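Local coordinates for FERM, RhoGEF and pleckstrin domain protein 2 (Danio rerio, PDB 6D21) that probably activates RAC1 as a guanine nucleotide exchange factor, its FERM domain, the part present here, being linked to membrane targeting, at residues T96-S101 with E174-V179; V191-A196 with Q214-H219; L206-M211 with K267-N272. All coordinates share one frame; numbering follows the deposited sequence.

Contact 1 (T96-S101 with E174-V179)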
loop_
_atom_site.group_PDB
_atom_site.type_symbol
_atom_site.label_atom_id
_atom_site.label_comp_id
_atom_site.label_asym_id
_atom_site.label_seq_id
_atom_site.Cartn_x
_atom_site.Cartn_y
_atom_site.Cartn_z
ATOM N N THR A 96 -3.206 14.966 -0.448
ATOM C CA THR A 96 -3.560 13.550 -0.391
ATOM C C THR A 96 -3.080 12.835 -1.638
ATOM O O THR A 96 -2.565 11.727 -1.557
ATOM C CB THR A 96 -5.093 13.335 -0.254
ATOM O OG1 THR A 96 -5.592 14.167 0.785
ATOM C CG2 THR A 96 -5.409 11.880 0.086
ATOM N N ARG A 97 -3.276 13.465 -2.801
ATOM C CA ARG A 97 -2.820 12.892 -4.069
ATOM C C ARG A 97 -1.304 12.790 -4.089
ATOM O O ARG A 97 -0.769 11.848 -4.632
ATOM C CB ARG A 97 -3.299 13.723 -5.265
ATOM C CG ARG A 97 -4.817 13.673 -5.470
ATOM C CD ARG A 97 -5.239 14.291 -6.812
ATOM N NE ARG A 97 -4.819 15.683 -6.943
ATOM C CZ ARG A 97 -5.586 16.717 -6.622
ATOM N NH1 ARG A 97 -6.810 16.512 -6.157
ATOM N NH2 ARG A 97 -5.142 17.953 -6.785
ATOM N N TYR A 98 -0.631 13.785 -3.517
ATOM C CA TYR A 98 0.820 13.751 -3.354
ATOM C C TYR A 98 1.266 12.521 -2.554
ATOM O O TYR A 98 2.162 11.775 -2.971
ATOM C CB TYR A 98 1.292 15.039 -2.671
ATOM C CG TYR A 98 2.754 15.056 -2.272
ATOM C CD1 TYR A 98 3.758 14.803 -3.204
ATOM C CD2 TYR A 98 3.138 15.378 -0.965
ATOM C CE1 TYR A 98 5.116 14.844 -2.841
ATOM C CE2 TYR A 98 4.499 15.430 -0.591
ATOM C CZ TYR A 98 5.476 15.163 -1.530
ATOM O OH TYR A 98 6.807 15.201 -1.152
ATOM N N LEU A 99 0.597 12.285 -1.427
ATOM C CA LEU A 99 0.916 11.135 -0.586
ATOM C C LEU A 99 0.684 9.848 -1.333
ATOM O O LEU A 99 1.494 8.912 -1.226
ATOM C CB LEU A 99 0.104 11.149 0.712
ATOM C CG LEU A 99 0.481 12.210 1.761
ATOM C CD1 LEU A 99 -0.200 11.922 3.099
ATOM C CD2 LEU A 99 1.991 12.278 1.968
ATOM N N PHE A 100 -0.401 9.771 -2.104
ATOM C CA PHE A 100 -0.606 8.561 -2.904
ATOM C C PHE A 100 0.482 8.374 -3.958
ATOM O O PHE A 100 0.937 7.255 -4.167
ATOM C CB PHE A 100 -1.991 8.557 -3.568
ATOM C CG PHE A 100 -3.023 7.854 -2.753
ATOM C CD1 PHE A 100 -3.677 8.517 -1.736
ATOM C CD2 PHE A 100 -3.300 6.509 -2.968
ATOM C CE1 PHE A 100 -4.613 7.862 -0.927
ATOM C CE2 PHE A 100 -4.258 5.852 -2.181
ATOM C CZ PHE A 100 -4.905 6.537 -1.155
ATOM N N SER A 101 0.926 9.447 -4.610
ATOM C CA SER A 101 2.027 9.296 -5.565
ATOM C C SER A 101 3.329 8.811 -4.863
ATOM O O SER A 101 4.100 8.049 -5.433
ATOM C CB SER A 101 2.280 10.602 -6.337
ATOM O OG SER A 101 2.892 11.592 -5.548
ATOM N N GLU A 174 0.571 18.362 -11.210
ATOM C CA GLU A 174 0.182 17.711 -12.459
ATOM C C GLU A 174 0.925 16.388 -12.633
ATOM O O GLU A 174 0.350 15.408 -13.108
ATOM C CB GLU A 174 0.429 18.632 -13.652
ATOM C CG GLU A 174 -0.807 19.495 -13.964
ATOM C CD GLU A 174 -0.489 20.752 -14.773
ATOM O OE1 GLU A 174 0.709 21.040 -15.010
ATOM O OE2 GLU A 174 -1.450 21.456 -15.160
ATOM N N SER A 175 2.196 16.368 -12.235
ATOM C CA SER A 175 2.992 15.146 -12.270
ATOM C C SER A 175 2.404 14.080 -11.372
ATOM O O SER A 175 2.286 12.907 -11.784
ATOM C CB SER A 175 4.435 15.434 -11.863
ATOM O OG SER A 175 5.006 16.369 -12.778
ATOM N N ASP A 176 2.040 14.468 -10.146
ATOM C CA ASP A 176 1.397 13.525 -9.222
ATOM C C ASP A 176 0.141 12.928 -9.850
ATOM O O ASP A 176 -0.135 11.741 -9.705
ATOM C CB ASP A 176 1.025 14.203 -7.896
ATOM C CG ASP A 176 2.245 14.646 -7.091
ATOM O OD1 ASP A 176 3.332 14.070 -7.286
ATOM O OD2 ASP A 176 2.101 15.568 -6.250
ATOM N N PHE A 177 -0.628 13.769 -10.535
ATOM C CA PHE A 177 -1.862 13.308 -11.154
ATOM C C PHE A 177 -1.592 12.239 -12.227
ATOM O O PHE A 177 -2.290 11.221 -12.282
ATOM C CB PHE A 177 -2.644 14.488 -11.758
ATOM C CG PHE A 177 -4.125 14.339 -11.624
ATOM C CD1 PHE A 177 -4.812 14.995 -10.614
ATOM C CD2 PHE A 177 -4.827 13.488 -12.473
ATOM C CE1 PHE A 177 -6.179 14.841 -10.470
ATOM C CE2 PHE A 177 -6.198 13.323 -12.342
ATOM C CZ PHE A 177 -6.877 14.002 -11.338
ATOM N N GLN A 178 -0.579 12.471 -13.063
ATOM C CA GLN A 178 -0.190 11.514 -14.106
ATOM C C GLN A 178 0.259 10.196 -13.497
ATOM O O GLN A 178 -0.062 9.119 -14.003
ATOM C CB GLN A 178 0.941 12.075 -14.955
ATOM C CG GLN A 178 0.617 13.395 -15.619
ATOM C CD GLN A 178 -0.043 13.212 -16.951
ATOM O OE1 GLN A 178 -0.983 12.428 -17.089
ATOM N NE2 GLN A 178 0.459 13.919 -17.960
ATOM N N VAL A 179 1.020 10.282 -12.410
ATOM C CA VAL A 179 1.476 9.055 -11.742
ATOM C C VAL A 179 0.256 8.249 -11.294
ATOM O O VAL A 179 0.179 7.054 -11.534
ATOM C CB VAL A 179 2.372 9.358 -10.534
ATOM C CG1 VAL A 179 2.540 8.105 -9.662
ATOM C CG2 VAL A 179 3.693 9.904 -11.001
#

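Contact 2 (V191-A196 with Q214-H219)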
loop_
_atom_site.group_PDB
_atom_site.type_symbol
_atom_site.label_atom_id
_atom_site.label_comp_id
_atom_site.label_asym_id
_atom_site.label_seq_id
_atom_site.Cartn_x
_atom_site.Cartn_y
_atom_site.Cartn_z
ATOM N N VAL A 191 -2.145 -3.781 -4.679
ATOM C CA VAL A 191 -2.196 -5.210 -4.361
ATOM C C VAL A 191 -1.185 -5.605 -3.261
ATOM O O VAL A 191 -0.005 -5.235 -3.317
ATOM C CB VAL A 191 -1.954 -6.057 -5.633
ATOM C CG1 VAL A 191 -1.746 -7.520 -5.286
ATOM C CG2 VAL A 191 -3.110 -5.888 -6.607
ATOM N N ARG A 192 -1.662 -6.330 -2.251
ATOM C CA ARG A 192 -0.779 -6.931 -1.253
ATOM C C ARG A 192 -1.092 -8.417 -1.093
ATOM O O ARG A 192 -2.179 -8.789 -0.648
ATOM C CB ARG A 192 -0.888 -6.217 0.098
ATOM C CG ARG A 192 0.001 -4.966 0.214
ATOM C CD ARG A 192 -0.750 -3.781 -0.303
ATOM N NE ARG A 192 -0.045 -2.505 -0.200
ATOM C CZ ARG A 192 0.654 -1.946 -1.185
ATOM N NH1 ARG A 192 0.785 -2.560 -2.365
ATOM N NH2 ARG A 192 1.206 -0.756 -0.993
ATOM N N PHE A 193 -0.122 -9.256 -1.447
ATOM C CA PHE A 193 -0.324 -10.700 -1.489
ATOM C C PHE A 193 -0.328 -11.338 -0.111
ATOM O O PHE A 193 0.469 -10.994 0.750
ATOM C CB PHE A 193 0.758 -11.379 -2.341
ATOM C CG PHE A 193 0.571 -11.211 -3.827
ATOM C CD1 PHE A 193 -0.660 -10.858 -4.358
ATOM C CD2 PHE A 193 1.633 -11.414 -4.691
ATOM C CE1 PHE A 193 -0.830 -10.721 -5.723
ATOM C CE2 PHE A 193 1.469 -11.273 -6.055
ATOM C CZ PHE A 193 0.238 -10.920 -6.572
ATOM N N HIS A 194 -1.247 -12.278 0.069
ATOM C CA HIS A 194 -1.245 -13.185 1.199
ATOM C C HIS A 194 -1.182 -14.587 0.608
ATOM O O HIS A 194 -2.154 -15.037 0.013
ATOM C CB HIS A 194 -2.503 -12.993 2.072
ATOM C CG HIS A 194 -2.655 -11.603 2.617
ATOM N ND1 HIS A 194 -3.029 -10.529 1.835
ATOM C CD2 HIS A 194 -2.483 -11.113 3.869
ATOM C CE1 HIS A 194 -3.081 -9.439 2.580
ATOM N NE2 HIS A 194 -2.749 -9.764 3.818
ATOM N N PRO A 195 -0.026 -15.266 0.734
ATOM C CA PRO A 195 0.153 -16.576 0.091
ATOM C C PRO A 195 -0.734 -17.647 0.701
ATOM O O PRO A 195 -1.006 -17.596 1.902
ATOM C CB PRO A 195 1.635 -16.912 0.342
ATOM C CG PRO A 195 2.257 -15.662 0.790
ATOM C CD PRO A 195 1.179 -14.857 1.468
ATOM N N ALA A 196 -1.174 -18.589 -0.129
ATOM C CA ALA A 196 -2.008 -19.701 0.298
ATOM C C ALA A 196 -2.026 -20.788 -0.767
ATOM O O ALA A 196 -1.501 -20.600 -1.862
ATOM C CB ALA A 196 -3.433 -19.227 0.592
ATOM N N GLN A 214 -9.499 -10.895 -4.375
ATOM C CA GLN A 214 -8.844 -11.328 -5.599
ATOM C C GLN A 214 -8.003 -12.567 -5.352
ATOM O O GLN A 214 -7.524 -12.796 -4.245
ATOM C CB GLN A 214 -7.966 -10.225 -6.170
ATOM C CG GLN A 214 -8.727 -9.022 -6.616
ATOM C CD GLN A 214 -7.855 -7.784 -6.623
ATOM O OE1 GLN A 214 -6.830 -7.732 -5.945
ATOM N NE2 GLN A 214 -8.259 -6.777 -7.388
ATOM N N VAL A 215 -7.838 -13.359 -6.404
ATOM C CA VAL A 215 -7.038 -14.564 -6.344
ATOM C C VAL A 215 -5.978 -14.496 -7.424
ATOM O O VAL A 215 -6.292 -14.289 -8.604
ATOM C CB VAL A 215 -7.888 -15.832 -6.538
ATOM C CG1 VAL A 215 -7.002 -17.063 -6.446
ATOM C CG2 VAL A 215 -8.999 -15.885 -5.507
ATOM N N PHE A 216 -4.723 -14.657 -7.021
ATOM C CA PHE A 216 -3.626 -14.633 -7.975
ATOM C C PHE A 216 -2.895 -15.949 -8.007
ATOM O O PHE A 216 -2.717 -16.591 -6.978
ATOM C CB PHE A 216 -2.634 -13.532 -7.632
ATOM C CG PHE A 216 -3.123 -12.153 -7.933
ATOM C CD1 PHE A 216 -3.924 -11.473 -7.025
ATOM C CD2 PHE A 216 -2.747 -11.514 -9.105
ATOM C CE1 PHE A 216 -4.355 -10.189 -7.289
ATOM C CE2 PHE A 216 -3.171 -10.231 -9.379
ATOM C CZ PHE A 216 -3.981 -9.561 -8.473
ATOM N N GLN A 217 -2.467 -16.343 -9.200
ATOM C CA GLN A 217 -1.507 -17.428 -9.354
ATOM C C GLN A 217 -0.261 -16.800 -9.927
ATOM O O GLN A 217 -0.264 -16.358 -11.075
ATOM C CB GLN A 217 -2.039 -18.532 -10.263
ATOM C CG GLN A 217 -1.206 -19.799 -10.260
ATOM C CD GLN A 217 -1.826 -20.913 -11.091
ATOM O OE1 GLN A 217 -2.880 -20.737 -11.709
ATOM N NE2 GLN A 217 -1.173 -22.071 -11.104
ATOM N N GLY A 218 0.798 -16.733 -9.125
ATOM C CA GLY A 218 1.946 -15.934 -9.493
ATOM C C GLY A 218 1.506 -14.483 -9.499
ATOM O O GLY A 218 0.938 -14.018 -8.512
ATOM N N HIS A 219 1.747 -13.774 -10.604
ATOM C CA HIS A 219 1.352 -12.367 -10.720
ATOM C C HIS A 219 0.184 -12.176 -11.675
ATOM O O HIS A 219 -0.161 -11.047 -12.036
ATOM C CB HIS A 219 2.533 -11.511 -11.173
ATOM C CG HIS A 219 3.511 -11.206 -10.082
ATOM N ND1 HIS A 219 3.630 -9.954 -9.519
ATOM C CD2 HIS A 219 4.412 -11.991 -9.446
ATOM C CE1 HIS A 219 4.569 -9.978 -8.590
ATOM N NE2 HIS A 219 5.056 -11.203 -8.523
#

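Contact 3 (L206-M211 with K267-N272)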
loop_
_atom_site.group_PDB
_atom_site.type_symbol
_atom_site.label_atom_id
_atom_site.label_comp_id
_atom_site.label_asym_id
_atom_site.label_seq_id
_atom_site.Cartn_x
_atom_site.Cartn_y
_atom_site.Cartn_z
ATOM N N LEU A 206 -3.789 -14.505 -2.202
ATOM C CA LEU A 206 -5.054 -13.829 -1.926
ATOM C C LEU A 206 -4.796 -12.350 -1.713
ATOM O O LEU A 206 -3.733 -11.949 -1.230
ATOM C CB LEU A 206 -5.762 -14.422 -0.692
ATOM C CG LEU A 206 -6.170 -15.897 -0.782
ATOM C CD1 LEU A 206 -6.897 -16.362 0.486
ATOM C CD2 LEU A 206 -7.037 -16.115 -2.020
ATOM N N ALA A 207 -5.778 -11.537 -2.076
ATOM C CA ALA A 207 -5.682 -10.117 -1.841
ATOM C C ALA A 207 -7.080 -9.543 -1.702
ATOM O O ALA A 207 -8.068 -10.138 -2.160
ATOM C CB ALA A 207 -4.912 -9.425 -2.981
ATOM N N VAL A 208 -7.163 -8.380 -1.075
ATOM C CA VAL A 208 -8.445 -7.715 -0.910
ATOM C C VAL A 208 -8.283 -6.283 -1.391
ATOM O O VAL A 208 -7.213 -5.681 -1.236
ATOM C CB VAL A 208 -8.951 -7.784 0.561
ATOM C CG1 VAL A 208 -7.961 -7.094 1.528
ATOM C CG2 VAL A 208 -10.373 -7.206 0.673
ATOM N N ALA A 209 -9.336 -5.753 -2.005
ATOM C CA ALA A 209 -9.310 -4.417 -2.580
ATOM C C ALA A 209 -10.703 -3.811 -2.545
ATOM O O ALA A 209 -11.636 -4.441 -2.045
ATOM C CB ALA A 209 -8.779 -4.468 -3.991
ATOM N N HIS A 210 -10.848 -2.600 -3.088
ATOM C CA HIS A 210 -12.090 -1.833 -2.943
ATOM C C HIS A 210 -13.328 -2.582 -3.428
ATOM O O HIS A 210 -14.422 -2.355 -2.914
ATOM C CB HIS A 210 -11.995 -0.487 -3.682
ATOM C CG HIS A 210 -11.678 -0.616 -5.137
ATOM N ND1 HIS A 210 -12.648 -0.804 -6.101
ATOM C CD2 HIS A 210 -10.495 -0.582 -5.794
ATOM C CE1 HIS A 210 -12.075 -0.885 -7.289
ATOM N NE2 HIS A 210 -10.768 -0.758 -7.129
ATOM N N MET A 211 -13.153 -3.481 -4.396
ATOM C CA MET A 211 -14.295 -4.176 -5.003
ATOM C C MET A 211 -14.580 -5.528 -4.350
ATOM O O MET A 211 -15.662 -6.097 -4.523
ATOM C CB MET A 211 -14.054 -4.384 -6.502
ATOM C CG MET A 211 -13.180 -5.604 -6.852
ATOM S SD MET A 211 -11.446 -5.580 -6.316
ATOM C CE MET A 211 -10.736 -4.311 -7.370
ATOM N N LYS A 267 -6.020 -14.983 10.161
ATOM C CA LYS A 267 -6.692 -14.023 10.991
ATOM C C LYS A 267 -6.381 -12.615 10.541
ATOM O O LYS A 267 -7.267 -11.769 10.457
ATOM C CB LYS A 267 -6.263 -14.250 12.434
ATOM C CG LYS A 267 -6.704 -13.193 13.416
ATOM C CD LYS A 267 -6.830 -13.812 14.805
ATOM C CE LYS A 267 -5.684 -14.780 15.091
ATOM N NZ LYS A 267 -6.044 -15.781 16.142
ATOM N N ILE A 268 -5.110 -12.369 10.250
ATOM C CA ILE A 268 -4.691 -11.086 9.712
ATOM C C ILE A 268 -5.377 -10.805 8.374
ATOM O O ILE A 268 -5.753 -9.656 8.087
ATOM C CB ILE A 268 -3.155 -11.046 9.559
ATOM C CG1 ILE A 268 -2.505 -10.878 10.941
ATOM C CG2 ILE A 268 -2.726 -9.948 8.618
ATOM C CD1 ILE A 268 -0.986 -11.046 10.954
ATOM N N PHE A 269 -5.552 -11.840 7.552
ATOM C CA PHE A 269 -6.129 -11.603 6.233
ATOM C C PHE A 269 -7.636 -11.419 6.351
ATOM O O PHE A 269 -8.232 -10.616 5.623
ATOM C CB PHE A 269 -5.829 -12.730 5.242
ATOM C CG PHE A 269 -6.399 -12.470 3.865
ATOM C CD1 PHE A 269 -5.984 -11.361 3.133
ATOM C CD2 PHE A 269 -7.364 -13.301 3.323
ATOM C CE1 PHE A 269 -6.502 -11.103 1.877
ATOM C CE2 PHE A 269 -7.896 -13.050 2.069
ATOM C CZ PHE A 269 -7.465 -11.944 1.342
ATOM N N TRP A 270 -8.236 -12.181 7.259
ATOM C CA TRP A 270 -9.657 -12.046 7.556
ATOM C C TRP A 270 -9.959 -10.618 8.050
ATOM O O TRP A 270 -10.854 -9.956 7.520
ATOM C CB TRP A 270 -10.088 -13.098 8.577
ATOM C CG TRP A 270 -11.525 -13.039 8.902
ATOM C CD1 TRP A 270 -12.558 -13.559 8.170
ATOM C CD2 TRP A 270 -12.113 -12.412 10.041
ATOM N NE1 TRP A 270 -13.758 -13.289 8.787
ATOM C CE2 TRP A 270 -13.512 -12.591 9.938
ATOM C CE3 TRP A 270 -11.598 -11.726 11.142
ATOM C CZ2 TRP A 270 -14.398 -12.104 10.898
ATOM C CZ3 TRP A 270 -12.479 -11.233 12.081
ATOM C CH2 TRP A 270 -13.866 -11.431 11.955
ATOM N N LYS A 271 -9.202 -10.137 9.038
ATOM C CA LYS A 271 -9.376 -8.769 9.537
ATOM C C LYS A 271 -9.231 -7.732 8.431
ATOM O O LYS A 271 -10.005 -6.778 8.355
ATOM C CB LYS A 271 -8.369 -8.445 10.646
ATOM C CG LYS A 271 -8.684 -9.067 11.998
ATOM C CD LYS A 271 -7.670 -8.618 13.052
ATOM C CE LYS A 271 -7.853 -7.155 13.439
ATOM N NZ LYS A 271 -8.998 -6.985 14.375
ATOM N N ASN A 272 -8.222 -7.917 7.589
ATOM C CA ASN A 272 -7.991 -7.036 6.459
ATOM C C ASN A 272 -9.208 -7.000 5.530
ATOM O O ASN A 272 -9.554 -5.964 4.973
ATOM C CB ASN A 272 -6.750 -7.492 5.687
ATOM C CG ASN A 272 -6.174 -6.404 4.796
ATOM O OD1 ASN A 272 -6.496 -5.223 4.943
ATOM N ND2 ASN A 272 -5.314 -6.802 3.860
HETATM O O HOH W 1 -5.258 -5.075 1.052
#

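Contact 1 (T96-S101 with E174-V179)
Chi1 of D176 (-66°) sets CG anti to the carbonyl carbon and beside the backbone N, pointing the carboxylate at S101, whose OG lies between its own backbone N and carbonyl carbon (chi1 73°). The result is a close polar meeting: D176 OD1 stands 3.1 Å from S101 OG. The hydroxyl is nevertheless spent within its own helix, because S101 OG donates to Y98 O at 2.7 Å. The second carboxylate oxygen, D176 OD2, comes obliquely to the Y98 ring, 3.6 Å from Y98 CD1. Toward the C-terminal ends of both segments the contact turns apolar, with S101 CB meeting V179 CG1 at 4.2 Å. The helices involved, 94-110 and 172-183, belong to the all-helical central lobe of the FERM domain; here their axes pass 8.9 Å apart at 54°, so few residues touch. On the other flank of D176, R97 bends at its third torsion and crosses F177 obliquely. R97 NE is 3.7 Å from F177 CD1 and R97 CD 3.8 Å from F177 CE1, and F177 CE1 lies over one face of the R97 guanidinium. The far end of R97 is held by a hydrogen bond from NH1 to L91 O. Helix 94-110 has another face turned to the ubiquitin-like N-terminal lobe, where L99 packs on L79 and F100 on V81.

Contact 2 (V191-A196 with Q214-H219)
F193 meets F216, G218 and H219 with the far end of its ring, and its side chain is best followed outward from the backbone. CB does not aim at segment 214-219; with CG anti to the carbonyl carbon (chi1 -76°), it is the ring that makes the approach. CE1 goes in first, sitting 3.4 Å from F216 CD1 over one face of the F216 ring, displaced toward the rim. CZ, at the tip, lies 3.8 Å from F216 CG and also faces the carbonyl oxygen of G218, with F193 CZ and G218 O 3.7 Å apart. CE2, round the far side, lies over the centre of the H219 imidazole, 4.2 Å from H219 CE1. The two aromatic pairings thus differ: the F193 and F216 planes are inclined at 54°, an oblique meeting, whereas the edge of F193 points into the face of H219 in a T-shaped pair, the planes 70° apart. V191 adds an aliphatic touch, its CG2 resting 4.2 Å from F216 CZ. F193 and F216 belong to chain segments flanking strand 203-209, and their rings meet across that strand, where F193 also touches N205. Such an aromatic cluster, spanning a strand on the face of the sheet turned away from helix 263-281, belongs here to the opening antiparallel meander of the PH-like lobe of a FERM domain.

Contact 3 (L206-M211 with K267-N272)
Apolar packing joins L206 and V208 of the strand to F269 of the helix. The phenyl ring, its CG anti to the backbone N (chi1 -179°), reaches straight out to the sheet: F269 CZ lies 3.6 Å from L206 CB, and L206 CD1 lies 3.8 Å from F269 CE2. V208 CG1 is 4.3 Å from F269 CE1. The ring meets main chain as well as side chains, for A207 C lies in the ring plane at the edge, while A207 N approaches F269 CZ obliquely at 3.8 Å. V208 also turns CG1 to N272, the methyl coming 3.5 Å from N272 ND2. Polar contact is made through one water, which accepts from N272 ND2 at 3.3 Å and donates to V208 O at 3.1 Å, linking the helix side chain to the strand backbone. Further aromatic contacts surround F269: its ring pairs edge-to-face with F240 and also meets H194. Strand 206-209 and the helix segment run only 22° from parallel, their axes 9.2 Å apart. A C-terminal helix packed against the antiparallel sheet is characteristic of the PH-like lobe of FERM domains; here F269 supplies packing between them.

The contacts sample two of the three FERM lobes. Contact 1 comes first along the chain, within the helical central lobe; its centre lies about 26 Å from that of contact 2 and 25 Å from that of contact 3, on the opposite side of the chain's centre. Contacts 2 and 3 alternate along the sequence and share the seven-stranded antiparallel sheet, their centres about 11 Å apart. Strand 203-209 runs between 194-197 and 212-217, joined to them by backbone bonds such as L206 N to H194 O (2.8 Å). Helix 172-183 precedes strand 194-197 directly. Contact 1 thus records packing inside the helical lobe, contacts 2 and 3 packing on the two faces of the PH-like sheet.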